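Local coordinates for protein ComZ (Thermus thermophilus, PDB 6QVI) that is a competence-associated pilin that probably sits at the pilus tip and acts there as a receptor for DNA, at residues F52-L55 with A56-L59; A20-A23 with G24-Y28; A31-Q34 with Q35-R39. All coordinates share one frame; numbering follows the deposited sequence.

Interactions 2 and 3 are successive parts of helix 12-40, their centres about 16 Å apart, and share no touch beyond the run of the helix. Interaction 1 is the loop that returns to this helix: its centre lies about 11 Å from that of interaction 3, but about 23 Å from that of interaction 2, whose nearest atoms stay about 7 Å away. The joint between interactions 1 and 3 gathers largely on Arg39, whose NE stands 2.7 Å from Thr53 O, a probable hydrogen bond with packing round it. Leu59 CB also packs on Gln35 OE1. All three probably belong to the pseudopilin-like part of the chain, in which helix 12-40 lies along an antiparallel sheet.

Interaction 1: F52-L55 with A56-L59; sequences FTSL and ARGL
Thr53 and Arg57 meet at about a right angle, with the hydroxyl of the threonine laid over the flat guanidinium of the arginine. Thr53 OG1 stands 3.6 Å above the guanidinium plane and over its centre, so its approach is to the face and does not use the N-H groups at the rim. Two features bring the groups together: Thr53 holds OG1 anti to its own backbone N (chi1 169°), and the Arg57 chain bends at chi2 and chi3, bringing the guanidinium under the Thr53 hydroxyl. The second pair is apolar. Leu55 CD1 lies 3.6 Å from Leu59 CD2, one methyl branch from each leucine, with the two side chains meeting at a slant.

Between these pairs the backbone makes two successive i to i+3 turns, with a short 3-10 geometry at Leu55 and Ala56. Arg57 N donates to Ser54 O at 3.0 Å, and Gly58 N to Leu55 O at the same length. Ser54 OG accepts a weak bond from Ala56 N (3.1 Å), which has the connectivity of an ST turn. Gly58 then takes a positive phi of 125°, where a side chain would press on the preceding carbonyl oxygen.

Outward, Leu55 rests on Arg39 and Leu59 on Gln35 of helix 12-40, while Ala56 O accepts a bond from Lys100 NZ. Cys51, just before this turn, is disulfide-bonded to Cys209, which tethers the loop covalently to a part of the chain far along the sequence.

The chemistry is therefore divided: the leucines pack toward the helix, backbone bonds fix the turn, and the exposed arginine meets the hydroxyl over its face, an approach that probably restrains it less than a bond through its N-H groups would.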
# COMPACT_ATOMS: atom_id res chain seq x y z
N PHE A 52 -8.74 -1.45 -6.80
CA PHE A 52 -9.09 -0.03 -6.90
C PHE A 52 -9.06 0.43 -8.35
O PHE A 52 -8.09 0.15 -9.07
CB PHE A 52 -8.15 0.85 -6.06
CG PHE A 52 -8.14 2.32 -6.49
CD1 PHE A 52 -7.23 2.80 -7.44
CD2 PHE A 52 -9.09 3.21 -6.00
CE1 PHE A 52 -7.26 4.16 -7.84
CE2 PHE A 52 -9.12 4.56 -6.40
CZ PHE A 52 -8.22 5.03 -7.32
N THR A 53 -10.09 1.15 -8.76
CA THR A 53 -10.16 1.76 -10.08
C THR A 53 -10.71 3.17 -9.93
O THR A 53 -11.63 3.40 -9.15
CB THR A 53 -11.04 0.92 -11.05
OG1 THR A 53 -11.28 1.68 -12.24
CG2 THR A 53 -12.37 0.52 -10.41
N SER A 54 -10.16 4.12 -10.70
CA SER A 54 -10.54 5.50 -10.47
C SER A 54 -11.95 5.81 -10.94
O SER A 54 -12.54 5.16 -11.83
CB SER A 54 -9.58 6.48 -11.14
OG SER A 54 -10.05 6.81 -12.43
N LEU A 55 -12.44 6.91 -10.40
CA LEU A 55 -13.78 7.38 -10.68
C LEU A 55 -13.96 7.69 -12.15
O LEU A 55 -15.06 7.52 -12.70
CB LEU A 55 -14.01 8.64 -9.85
CG LEU A 55 -15.31 8.76 -9.11
CD1 LEU A 55 -15.65 7.40 -8.56
CD2 LEU A 55 -14.98 9.67 -7.97
N ALA A 56 -12.88 8.09 -12.83
CA ALA A 56 -13.06 8.47 -14.23
C ALA A 56 -13.42 7.29 -15.12
O ALA A 56 -13.87 7.50 -16.25
CB ALA A 56 -11.81 9.15 -14.75
N ARG A 57 -13.31 6.07 -14.61
CA ARG A 57 -13.61 4.88 -15.39
C ARG A 57 -14.96 4.32 -15.04
O ARG A 57 -15.28 3.21 -15.45
CB ARG A 57 -12.55 3.81 -15.17
CG ARG A 57 -11.18 4.17 -15.70
CD ARG A 57 -10.71 3.13 -16.70
NE ARG A 57 -11.20 1.79 -16.38
CZ ARG A 57 -10.52 0.86 -15.73
NH1 ARG A 57 -9.26 1.09 -15.36
NH2 ARG A 57 -11.10 -0.32 -15.50
N GLY A 58 -15.76 5.06 -14.31
CA GLY A 58 -17.11 4.64 -14.02
C GLY A 58 -17.37 4.61 -12.53
O GLY A 58 -16.50 4.90 -11.72
N LEU A 59 -18.59 4.25 -12.20
CA LEU A 59 -18.98 4.13 -10.81
C LEU A 59 -19.35 2.69 -10.51
O LEU A 59 -19.81 1.95 -11.38
CB LEU A 59 -20.19 5.01 -10.49
CG LEU A 59 -20.09 6.48 -10.85
CD1 LEU A 59 -21.27 7.22 -10.24
CD2 LEU A 59 -18.79 7.04 -10.34

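Interaction 2: A20-A23 with G24-Y28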
# COMPACT_ATOMS: atom_id res chain seq x y z
N ALA A 20 -37.39 20.64 -6.65
CA ALA A 20 -37.36 19.36 -7.28
C ALA A 20 -35.98 19.09 -7.76
O ALA A 20 -35.48 18.03 -7.59
CB ALA A 20 -38.31 19.34 -8.43
N ALA A 21 -35.36 20.05 -8.38
CA ALA A 21 -34.03 19.84 -8.89
C ALA A 21 -33.04 19.70 -7.78
O ALA A 21 -32.21 18.83 -7.79
CB ALA A 21 -33.65 20.98 -9.79
N GLU A 22 -33.13 20.57 -6.81
CA GLU A 22 -32.22 20.56 -5.67
C GLU A 22 -32.37 19.29 -4.86
O GLU A 22 -31.42 18.86 -4.18
CB GLU A 22 -32.53 21.74 -4.76
CG GLU A 22 -31.78 22.99 -5.05
CD GLU A 22 -30.39 22.98 -4.47
OE1 GLU A 22 -29.47 23.49 -5.13
OE2 GLU A 22 -30.22 22.45 -3.34
N ALA A 23 -33.52 18.63 -4.95
CA ALA A 23 -33.65 17.31 -4.37
C ALA A 23 -32.73 16.33 -5.07
O ALA A 23 -32.10 15.48 -4.42
CB ALA A 23 -35.10 16.83 -4.43
N GLY A 24 -32.66 16.42 -6.40
CA GLY A 24 -31.83 15.47 -7.12
C GLY A 24 -30.35 15.72 -6.90
O GLY A 24 -29.58 14.80 -6.66
N LEU A 25 -29.94 16.99 -7.00
CA LEU A 25 -28.53 17.32 -6.87
C LEU A 25 -27.98 16.90 -5.52
O LEU A 25 -26.89 16.33 -5.46
CB LEU A 25 -28.31 18.81 -7.04
CG LEU A 25 -26.82 19.07 -7.12
CD1 LEU A 25 -26.32 18.80 -8.52
CD2 LEU A 25 -26.49 20.48 -6.72
N GLN A 26 -28.72 17.14 -4.44
CA GLN A 26 -28.11 16.88 -3.15
C GLN A 26 -28.17 15.42 -2.80
O GLN A 26 -27.29 14.93 -2.07
CB GLN A 26 -28.74 17.77 -2.06
CG GLN A 26 -28.74 19.27 -2.46
CD GLN A 26 -27.48 20.04 -2.02
OE1 GLN A 26 -26.88 19.74 -0.98
NE2 GLN A 26 -27.06 21.02 -2.83
N LYS A 27 -29.11 14.68 -3.38
CA LYS A 27 -29.11 13.23 -3.17
C LYS A 27 -27.88 12.60 -3.79
O LYS A 27 -27.14 11.85 -3.13
CB LYS A 27 -30.36 12.62 -3.79
CG LYS A 27 -30.70 11.24 -3.32
CD LYS A 27 -31.23 10.43 -4.50
CE LYS A 27 -31.61 9.03 -4.09
NZ LYS A 27 -32.07 8.30 -5.30
N TYR A 28 -27.62 12.93 -5.05
CA TYR A 28 -26.52 12.28 -5.75
C TYR A 28 -25.18 12.96 -5.53
O TYR A 28 -24.16 12.36 -5.84
CB TYR A 28 -26.85 12.18 -7.24
CG TYR A 28 -27.89 11.13 -7.47
CD1 TYR A 28 -29.26 11.45 -7.53
CD2 TYR A 28 -27.52 9.79 -7.56
CE1 TYR A 28 -30.24 10.45 -7.73
CE2 TYR A 28 -28.48 8.80 -7.76
CZ TYR A 28 -29.83 9.13 -7.84
OH TYR A 28 -30.75 8.12 -8.03
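Glu22 and Gln26, one helical turn apart, are brought alongside by matching bends: Glu22 turns at chi2 (-82°), and Gln26, with CG anti to its carbonyl carbon, turns at chi2 as well (-90°). The two chains run side by side and point the same way, with carboxylate and amide planes 27° apart. Glu22 OE2 comes to 3.5 Å from Gln26 NE2, a loose polar approach at most. Glu22 has its stronger partner outside, Tyr523 OH, hydrogen-bonded to OE1; Gln26 OE1 is bonded only weakly to Ile3 N. Cutting Gln26 back to an alanine would probably leave the Glu22 carboxylate without its amide neighbour and Ile3 N without its weak acceptor.

The helix carrying the pair is the long N-terminal helix of a pilin-like domain, packed on an antiparallel sheet; Ala21 and Leu25 both touch Val123 of strand 120-130, and Ala23 touches Val83. Its backbone bonds are regular here, as in Leu25 N to Ala21 O (3.0 Å) and Gln26 N to Glu22 O (3.2 Å). Gly24 N makes two weak bonds, to Ala20 O and Ala21 O.

Lys27 reaches away from Glu22 and donates from NZ to Tyr28 OH at 3.0 Å, while the same ammonium forms a salt bridge with Glu81 of strand 78-84.

Interaction 3: A31-Q34 with Q35-R39; sequences ALFQ and QYVWR
Val37 sets one methyl on the face of the Phe33 ring: CG1 is 3.7 Å from the ring centroid and 27° off the normal, a CH-pi contact displaced toward the rim at CE1. Tyr36 reaches the same phenyl ring differently. Its CD1 lies 3.7 Å from Phe33 CE2, the ring planes are inclined at 41°, and the centroids are 5.5 Å apart, so the pair is oblique. Phe33 can serve both neighbours because its CG stands anti to the backbone N (chi1 178°), which puts the ring beside its own carbonyl, where Val37 CG1 and Tyr36 CD1 can reach it. Beside it, Gln34 CG reaches the other methyl, Val37 CG2, at 4.1 Å.

The next shell is the helix backbone that spaces these groups. Phe33 O takes the bond from Val37 N (2.9 Å) and a weak one from Tyr36 N, and the same oxygen lies at the edge of the Tyr36 ring, in its plane. Tyr36 N donates chiefly to Leu32 O at 2.9 Å. Further on, Arg39 turns back so that NH1 donates to Gln35 OE1 at 3.0 Å, with a weak bond to Gln35 O as well, while Gln35 NE2 is hydrogen-bonded to Asp60 O.

Beyond this, Phe518 packs edge-to-face with Phe33, and Leu32 and Tyr36 lie against Ile129 of strand 120-130, placing this part of helix 12-40 against the antiparallel sheet of the pilin-like domain.

Two chemistries thus occupy different sides of one helix. Phe33, Tyr36 and Val37 are held by dispersion and ring-face contact, which tolerate small turns, whereas Gln35 and Arg39 are fixed by directional bonds; the buried guanidinium probably has part of its charge offset by the amide and carbonyl oxygens of Gln35.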
# COMPACT_ATOMS: atom_id res chain seq x y z
N ALA A 31 -24.39 10.64 -2.83
CA ALA A 31 -23.98 9.35 -3.40
C ALA A 31 -22.61 9.47 -4.05
O ALA A 31 -21.80 8.54 -3.97
CB ALA A 31 -25.02 8.84 -4.41
N LEU A 32 -22.34 10.61 -4.68
CA LEU A 32 -21.05 10.80 -5.33
C LEU A 32 -19.93 10.83 -4.29
O LEU A 32 -18.95 10.08 -4.39
CB LEU A 32 -21.08 12.08 -6.15
CG LEU A 32 -20.00 12.23 -7.23
CD1 LEU A 32 -20.03 11.02 -8.16
CD2 LEU A 32 -20.17 13.53 -8.03
N PHE A 33 -20.13 11.60 -3.22
CA PHE A 33 -19.19 11.58 -2.11
C PHE A 33 -19.06 10.18 -1.52
O PHE A 33 -17.98 9.81 -1.05
CB PHE A 33 -19.62 12.57 -1.01
CG PHE A 33 -18.72 12.57 0.22
CD1 PHE A 33 -19.06 11.85 1.35
CD2 PHE A 33 -17.54 13.27 0.23
CE1 PHE A 33 -18.24 11.84 2.48
CE2 PHE A 33 -16.68 13.24 1.36
CZ PHE A 33 -17.04 12.53 2.47
N GLN A 34 -20.14 9.41 -1.52
CA GLN A 34 -20.03 8.08 -0.94
C GLN A 34 -19.26 7.15 -1.87
O GLN A 34 -18.52 6.27 -1.41
CB GLN A 34 -21.39 7.49 -0.62
CG GLN A 34 -21.22 6.29 0.28
CD GLN A 34 -22.37 5.32 0.24
OE1 GLN A 34 -22.46 4.51 -0.69
NE2 GLN A 34 -23.21 5.34 1.26
N GLN A 35 -19.38 7.36 -3.17
CA GLN A 35 -18.51 6.67 -4.11
C GLN A 35 -17.06 7.09 -3.92
O GLN A 35 -16.15 6.31 -4.21
CB GLN A 35 -18.99 6.93 -5.54
CG GLN A 35 -20.21 6.10 -5.92
CD GLN A 35 -19.80 4.72 -6.41
OE1 GLN A 35 -18.95 4.59 -7.28
NE2 GLN A 35 -20.38 3.68 -5.82
N TYR A 36 -16.84 8.32 -3.43
CA TYR A 36 -15.48 8.79 -3.16
C TYR A 36 -14.90 8.16 -1.89
O TYR A 36 -13.70 7.88 -1.84
CB TYR A 36 -15.46 10.31 -3.05
CG TYR A 36 -14.31 10.82 -2.20
CD1 TYR A 36 -14.50 11.16 -0.86
CD2 TYR A 36 -13.02 10.95 -2.73
CE1 TYR A 36 -13.46 11.61 -0.09
CE2 TYR A 36 -11.96 11.41 -1.96
CZ TYR A 36 -12.18 11.74 -0.64
OH TYR A 36 -11.15 12.20 0.15
N VAL A 37 -15.72 7.95 -0.87
CA VAL A 37 -15.22 7.31 0.35
C VAL A 37 -15.10 5.81 0.16
O VAL A 37 -14.33 5.16 0.87
CB VAL A 37 -16.11 7.62 1.58
CG1 VAL A 37 -16.51 9.10 1.62
CG2 VAL A 37 -17.33 6.69 1.62
N TRP A 38 -15.88 5.21 -0.74
CA TRP A 38 -15.72 3.78 -0.88
C TRP A 38 -14.39 3.43 -1.53
O TRP A 38 -13.84 2.35 -1.27
CB TRP A 38 -16.87 3.16 -1.68
CG TRP A 38 -16.80 1.66 -1.61
CD1 TRP A 38 -16.89 0.88 -0.47
CD2 TRP A 38 -16.55 0.76 -2.69
NE1 TRP A 38 -16.73 -0.45 -0.79
CE2 TRP A 38 -16.52 -0.55 -2.15
CE3 TRP A 38 -16.36 0.93 -4.07
CZ2 TRP A 38 -16.31 -1.69 -2.94
CZ3 TRP A 38 -16.15 -0.19 -4.85
CH2 TRP A 38 -16.13 -1.48 -4.28
N ARG A 39 -13.82 4.35 -2.31
CA ARG A 39 -12.51 4.15 -2.91
C ARG A 39 -11.37 4.62 -2.03
O ARG A 39 -10.23 4.21 -2.27
CB ARG A 39 -12.45 4.90 -4.24
CG ARG A 39 -13.07 4.16 -5.37
CD ARG A 39 -13.25 5.06 -6.54
NE ARG A 39 -13.74 4.31 -7.69
CZ ARG A 39 -15.02 4.00 -7.89
NH1 ARG A 39 -15.94 4.35 -7.00
NH2 ARG A 39 -15.36 3.31 -8.97